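Local coordinates for protein cycloalternan-forming enzyme (Listeria monocytogenes serovar 1/2a, PDB 5F7U) that belongs to glycoside hydrolase family 31, with a TIM-barrel core and a family 6 carbohydrate-binding module, and binds glycans at several sites, at residues G450-L455 with G530-K535; Y524-V529 with D572-I577. The protein carries 1 engineered substitution. One frame throughout, in Å; residues are numbered along the deposited sequence.

Contact 1 of 2, residues G450-L455 with G530-K535; sequences GMNIVL and GIDGFK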
loop_
_atom_site.group_PDB
_atom_site.type_symbol
_atom_site.label_atom_id
_atom_site.label_comp_id
_atom_site.label_asym_id
_atom_site.label_seq_id
_atom_site.Cartn_x
_atom_site.Cartn_y
_atom_site.Cartn_z
ATOM N N GLY A 450 -25.279 11.091 -4.749
ATOM C CA GLY A 450 -24.775 9.866 -4.118
ATOM C C GLY A 450 -23.281 9.932 -3.838
ATOM O O GLY A 450 -22.619 8.899 -3.717
ATOM N N MET A 451 -22.748 11.148 -3.734
ATOM C CA MET A 451 -21.336 11.349 -3.440
ATOM C C MET A 451 -21.143 12.007 -2.083
ATOM O O MET A 451 -22.091 12.465 -1.457
ATOM C CB MET A 451 -20.642 12.157 -4.542
ATOM C CG MET A 451 -20.927 11.648 -5.943
ATOM S SD MET A 451 -19.992 12.489 -7.218
ATOM C CE MET A 451 -20.946 11.943 -8.633
ATOM N N ASN A 452 -19.896 12.027 -1.646
ATOM C CA ASN A 452 -19.499 12.470 -0.331
ATOM C C ASN A 452 -18.294 13.347 -0.553
ATOM O O ASN A 452 -17.428 13.025 -1.362
ATOM C CB ASN A 452 -19.102 11.264 0.513
ATOM C CG ASN A 452 -20.231 10.275 0.686
ATOM O OD1 ASN A 452 -20.925 10.352 1.666
ATOM N ND2 ASN A 452 -20.443 9.372 -0.288
ATOM N N ILE A 453 -18.232 14.462 0.158
ATOM C CA ILE A 453 -17.264 15.498 -0.205
ATOM C C ILE A 453 -16.224 15.693 0.890
ATOM O O ILE A 453 -16.565 15.736 2.069
ATOM C CB ILE A 453 -17.981 16.840 -0.534
ATOM C CG1 ILE A 453 -16.999 17.871 -1.130
ATOM C CG2 ILE A 453 -18.743 17.410 0.676
ATOM C CD1 ILE A 453 -17.705 19.006 -1.872
ATOM N N VAL A 454 -14.964 15.819 0.502
ATOM C CA VAL A 454 -13.906 16.171 1.461
ATOM C C VAL A 454 -13.244 17.498 1.061
ATOM O O VAL A 454 -13.215 17.846 -0.130
ATOM C CB VAL A 454 -12.843 15.035 1.660
ATOM C CG1 VAL A 454 -13.527 13.729 2.066
ATOM C CG2 VAL A 454 -11.997 14.829 0.424
ATOM N N LEU A 455 -12.767 18.252 2.052
ATOM C CA LEU A 455 -12.105 19.541 1.794
ATOM C C LEU A 455 -10.615 19.485 2.125
ATOM O O LEU A 455 -10.207 18.923 3.131
ATOM C CB LEU A 455 -12.772 20.654 2.632
ATOM C CG LEU A 455 -14.264 20.901 2.390
ATOM C CD1 LEU A 455 -14.692 22.116 3.217
ATOM C CD2 LEU A 455 -14.557 21.138 0.909
ATOM N N GLY A 530 -21.931 20.274 6.418
ATOM C CA GLY A 530 -22.170 18.840 6.222
ATOM C C GLY A 530 -21.144 18.061 5.415
ATOM O O GLY A 530 -21.493 17.071 4.761
ATOM N N ILE A 531 -19.882 18.483 5.461
ATOM C CA ILE A 531 -18.839 17.750 4.722
ATOM C C ILE A 531 -18.572 16.346 5.292
ATOM O O ILE A 531 -18.966 16.032 6.438
ATOM C CB ILE A 531 -17.535 18.569 4.566
ATOM C CG1 ILE A 531 -16.784 18.668 5.896
ATOM C CG2 ILE A 531 -17.835 19.920 3.920
ATOM C CD1 ILE A 531 -15.346 19.186 5.790
ATOM N N ASP A 532 -17.862 15.539 4.507
ATOM C CA ASP A 532 -17.651 14.133 4.800
ATOM C C ASP A 532 -16.193 13.799 5.059
ATOM O O ASP A 532 -15.796 12.640 4.980
ATOM C CB ASP A 532 -18.217 13.301 3.641
ATOM C CG ASP A 532 -19.679 13.603 3.403
ATOM O OD1 ASP A 532 -20.480 13.190 4.250
ATOM O OD2 ASP A 532 -20.018 14.308 2.433
ATOM N N GLY A 533 -15.388 14.813 5.374
ATOM C CA GLY A 533 -14.014 14.558 5.782
ATOM C C GLY A 533 -13.064 15.569 5.178
ATOM O O GLY A 533 -13.490 16.569 4.606
ATOM N N PHE A 534 -11.784 15.296 5.334
ATOM C CA PHE A 534 -10.741 16.225 4.912
ATOM C C PHE A 534 -9.662 15.526 4.114
ATOM O O PHE A 534 -9.281 14.378 4.421
ATOM C CB PHE A 534 -10.076 16.857 6.128
ATOM C CG PHE A 534 -11.006 17.671 6.985
ATOM C CD1 PHE A 534 -11.388 18.943 6.589
ATOM C CD2 PHE A 534 -11.514 17.150 8.188
ATOM C CE1 PHE A 534 -12.247 19.718 7.392
ATOM C CE2 PHE A 534 -12.387 17.905 8.985
ATOM C CZ PHE A 534 -12.741 19.198 8.588
ATOM N N LYS A 535 -9.155 16.242 3.116
ATOM C CA LYS A 535 -7.921 15.839 2.443
ATOM C C LYS A 535 -6.779 16.570 3.127
ATOM O O LYS A 535 -6.475 17.721 2.805
ATOM C CB LYS A 535 -7.972 16.116 0.929
ATOM C CG LYS A 535 -6.661 15.731 0.186
ATOM C CD LYS A 535 -6.811 15.938 -1.327
ATOM C CE LYS A 535 -5.536 15.459 -2.036
ATOM N NZ LYS A 535 -5.611 15.629 -3.531
HETATM O O HOH W 1 -22.967 11.866 3.285
#
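Asp532 turns its CG anti to its own carbonyl carbon (chi1 -57°), and the second torsion of -71° brings OD2 to the N-H of Ile453. The carboxylate thereby takes the place of a main-chain acceptor: Ile453 N donates to the anti lone pair of Asp532 OD2, the one directed away from OD1, at 2.9 Å and nearly straight (164°). The same residue answers with its backbone, Asp532 N reaching Ile453 O at 2.8 Å almost along the C=O axis, so that Asp532 grips Ile453 on both its N-H and its carbonyl. His447 also bonds OD2, which would favour the charged form of the acid. On the other oxygen, a water links Asp532 OD1 to Asn452 OD1, while Asn452 ND2 turns to the carbonyl of Thr395.

Beyond this point the pairing becomes that of neighbouring parallel strands, 452-457 and 534-536, the third and fourth of the eight in the TIM barrel. Leu455 N donates to Gly533 O at 3.1 Å, and Lys535 N returns to Leu455 O at 2.9 Å, the donor standing well above that carbonyl plane. Gly533 lies against Val454; at its backbone angles a side chain would jam against the preceding carbonyl O and sit tight on Val454 CG1. The side chains of Leu455 and Ile531 cross at about a right angle, Leu455 CD1 lying 3.9 Å from Ile531 CG2. Lys535, a residue of the glycan pocket, is fully extended and sends its amine away from this pairing to a salt bridge with Glu400.

Contact 2 of 2, residues Y524-V529 with D572-I577; sequences YLLTEV and DFAKSI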
loop_
_atom_site.group_PDB
_atom_site.type_symbol
_atom_site.label_atom_id
_atom_site.label_comp_id
_atom_site.label_asym_id
_atom_site.label_seq_id
_atom_site.Cartn_x
_atom_site.Cartn_y
_atom_site.Cartn_z
ATOM N N TYR A 524 -17.902 24.026 12.112
ATOM C CA TYR A 524 -19.081 24.385 11.323
ATOM C C TYR A 524 -19.133 23.698 9.941
ATOM O O TYR A 524 -20.222 23.480 9.406
ATOM C CB TYR A 524 -19.220 25.919 11.201
ATOM C CG TYR A 524 -18.416 26.522 10.074
ATOM C CD1 TYR A 524 -17.038 26.752 10.218
ATOM C CD2 TYR A 524 -19.032 26.879 8.859
ATOM C CE1 TYR A 524 -16.294 27.301 9.175
ATOM C CE2 TYR A 524 -18.289 27.438 7.808
ATOM C CZ TYR A 524 -16.927 27.641 7.975
ATOM O OH TYR A 524 -16.182 28.187 6.945
ATOM N N LEU A 525 -17.963 23.341 9.391
ATOM C CA LEU A 525 -17.878 22.654 8.097
ATOM C C LEU A 525 -18.524 21.284 8.175
ATOM O O LEU A 525 -19.149 20.824 7.221
ATOM C CB LEU A 525 -16.418 22.531 7.609
ATOM C CG LEU A 525 -15.668 23.871 7.407
ATOM C CD1 LEU A 525 -14.168 23.627 7.278
ATOM C CD2 LEU A 525 -16.186 24.636 6.187
ATOM N N LEU A 526 -18.393 20.666 9.340
ATOM C CA LEU A 526 -18.948 19.339 9.590
ATOM C C LEU A 526 -20.399 19.419 10.083
ATOM O O LEU A 526 -21.275 18.746 9.543
ATOM C CB LEU A 526 -18.052 18.594 10.580
ATOM C CG LEU A 526 -16.699 18.145 9.995
ATOM C CD1 LEU A 526 -15.650 18.065 11.083
ATOM C CD2 LEU A 526 -16.807 16.809 9.291
ATOM N N THR A 527 -20.656 20.264 11.076
ATOM C CA THR A 527 -21.966 20.272 11.725
ATOM C C THR A 527 -23.044 20.937 10.853
ATOM O O THR A 527 -24.191 20.473 10.832
ATOM C CB THR A 527 -21.909 20.931 13.116
ATOM O OG1 THR A 527 -21.417 22.260 12.986
ATOM C CG2 THR A 527 -20.973 20.159 14.038
ATOM N N GLU A 528 -22.673 22.005 10.136
ATOM C CA GLU A 528 -23.641 22.824 9.390
ATOM C C GLU A 528 -23.497 22.718 7.868
ATOM O O GLU A 528 -24.498 22.598 7.156
ATOM C CB GLU A 528 -23.541 24.289 9.831
ATOM C CG GLU A 528 -23.705 24.469 11.336
ATOM C CD GLU A 528 -23.612 25.901 11.775
ATOM O OE1 GLU A 528 -24.688 26.495 11.990
ATOM O OE2 GLU A 528 -22.482 26.432 11.924
ATOM N N VAL A 529 -22.268 22.790 7.363
ATOM C CA VAL A 529 -22.043 22.658 5.916
ATOM C C VAL A 529 -22.219 21.195 5.494
ATOM O O VAL A 529 -22.631 20.913 4.362
ATOM C CB VAL A 529 -20.665 23.227 5.472
ATOM C CG1 VAL A 529 -20.516 23.170 3.961
ATOM C CG2 VAL A 529 -20.497 24.666 5.941
ATOM N N ASP A 572 -9.894 11.639 13.592
ATOM C CA ASP A 572 -10.684 11.417 14.817
ATOM C C ASP A 572 -11.699 12.528 15.025
ATOM O O ASP A 572 -12.854 12.273 15.381
ATOM C CB ASP A 572 -9.787 11.348 16.055
ATOM C CG ASP A 572 -8.873 10.130 16.059
ATOM O OD1 ASP A 572 -9.044 9.233 15.204
ATOM O OD2 ASP A 572 -7.965 10.094 16.925
ATOM N N PHE A 573 -11.263 13.762 14.797
ATOM C CA PHE A 573 -12.162 14.916 14.943
ATOM C C PHE A 573 -13.363 14.832 13.996
ATOM O O PHE A 573 -14.511 14.991 14.433
ATOM C CB PHE A 573 -11.397 16.224 14.751
ATOM C CG PHE A 573 -12.287 17.422 14.548
ATOM C CD1 PHE A 573 -13.108 17.878 15.579
ATOM C CD2 PHE A 573 -12.292 18.096 13.321
ATOM C CE1 PHE A 573 -13.942 19.003 15.396
ATOM C CE2 PHE A 573 -13.111 19.215 13.135
ATOM C CZ PHE A 573 -13.941 19.657 14.164
ATOM N N ALA A 574 -13.109 14.587 12.712
ATOM C CA ALA A 574 -14.187 14.518 11.725
ATOM C C ALA A 574 -15.177 13.398 12.064
ATOM O O ALA A 574 -16.382 13.615 12.035
ATOM C CB ALA A 574 -13.621 14.357 10.322
ATOM N N LYS A 575 -14.647 12.230 12.429
ATOM C CA LYS A 575 -15.454 11.066 12.808
ATOM C C LYS A 575 -16.300 11.291 14.045
ATOM O O LYS A 575 -17.416 10.748 14.155
ATOM C CB LYS A 575 -14.551 9.844 13.002
ATOM C CG LYS A 575 -14.491 8.951 11.792
ATOM C CD LYS A 575 -13.884 7.580 12.121
ATOM C CE LYS A 575 -14.928 6.616 12.651
ATOM N NZ LYS A 575 -14.436 5.200 12.741
ATOM N N SER A 576 -15.791 12.113 14.968
ATOM C CA SER A 576 -16.515 12.440 16.199
ATOM C C SER A 576 -17.840 13.149 15.913
ATOM O O SER A 576 -18.809 12.991 16.662
ATOM C CB SER A 576 -15.629 13.236 17.178
ATOM O OG SER A 576 -15.581 14.638 16.907
ATOM N N ILE A 577 -17.881 13.895 14.806
ATOM C CA ILE A 577 -19.071 14.620 14.373
ATOM C C ILE A 577 -19.874 13.835 13.331
ATOM O O ILE A 577 -21.108 13.750 13.416
ATOM C CB ILE A 577 -18.711 16.049 13.882
ATOM C CG1 ILE A 577 -18.209 16.884 15.077
ATOM C CG2 ILE A 577 -19.929 16.733 13.257
ATOM C CD1 ILE A 577 -17.379 18.103 14.736
#
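On the outer, helical layer of the TIM barrel, the short helix 523-527 meets the C-terminal part of the long helix 555-577. The interface is apolar and modest, with no hydrogen bond across it. Leu526 carries it, its CG anti to the carbonyl carbon (chi1 -72°) so that the two methyls fork over helix 555-577. One branch, CD1, meets the Phe573 ring obliquely, 3.5 Å from CE2; the ring gets there because Phe573 holds CG anti to its backbone N (chi1 166°). The other branch reaches Ala574, CD2 lying 4.2 Å from CB. Nearer the backbone, Leu526 CB rests on Ile577 CG2 at 3.8 Å. That same Ile577 methyl also touches Thr527, CG2 to CG2 at 3.7 Å, on the more exposed border of the contact. Just before Ile577, Ser576 OG donates to Phe573 O, three residues back in the same helix, at 2.7 Å and on a lone pair in the carbonyl plane, tying its hydroxyl back to its own helix. Inward, Leu526 and Ala574 both touch Phe534 of strand 534-536, the strand that lies between the two helices in the chain.

Overall arrangement
Contacts 1 and 2 are successive layers of one barrel wall, their centres 10 Å apart, and their segments alternate along the chain, 450-455, 524-529, 530-535, 572-577. Contact 1 joins strand to strand, contact 2 helix to helix. Phe534 bridges the layers, its CE2 lying 3.9 Å from Leu526 CD1 and 4.0 Å from Ala574 CB. A probable hydrogen bond, Ile531 N to Leu525 O at 3.0 Å, ties the helix end to the turn leading into the strand. The link to a ligand site runs through contact 1: Lys535, a glycan-pocket residue, has its side chain about 3 Å from a bound alpha-D-glucopyranose at the nearest atoms.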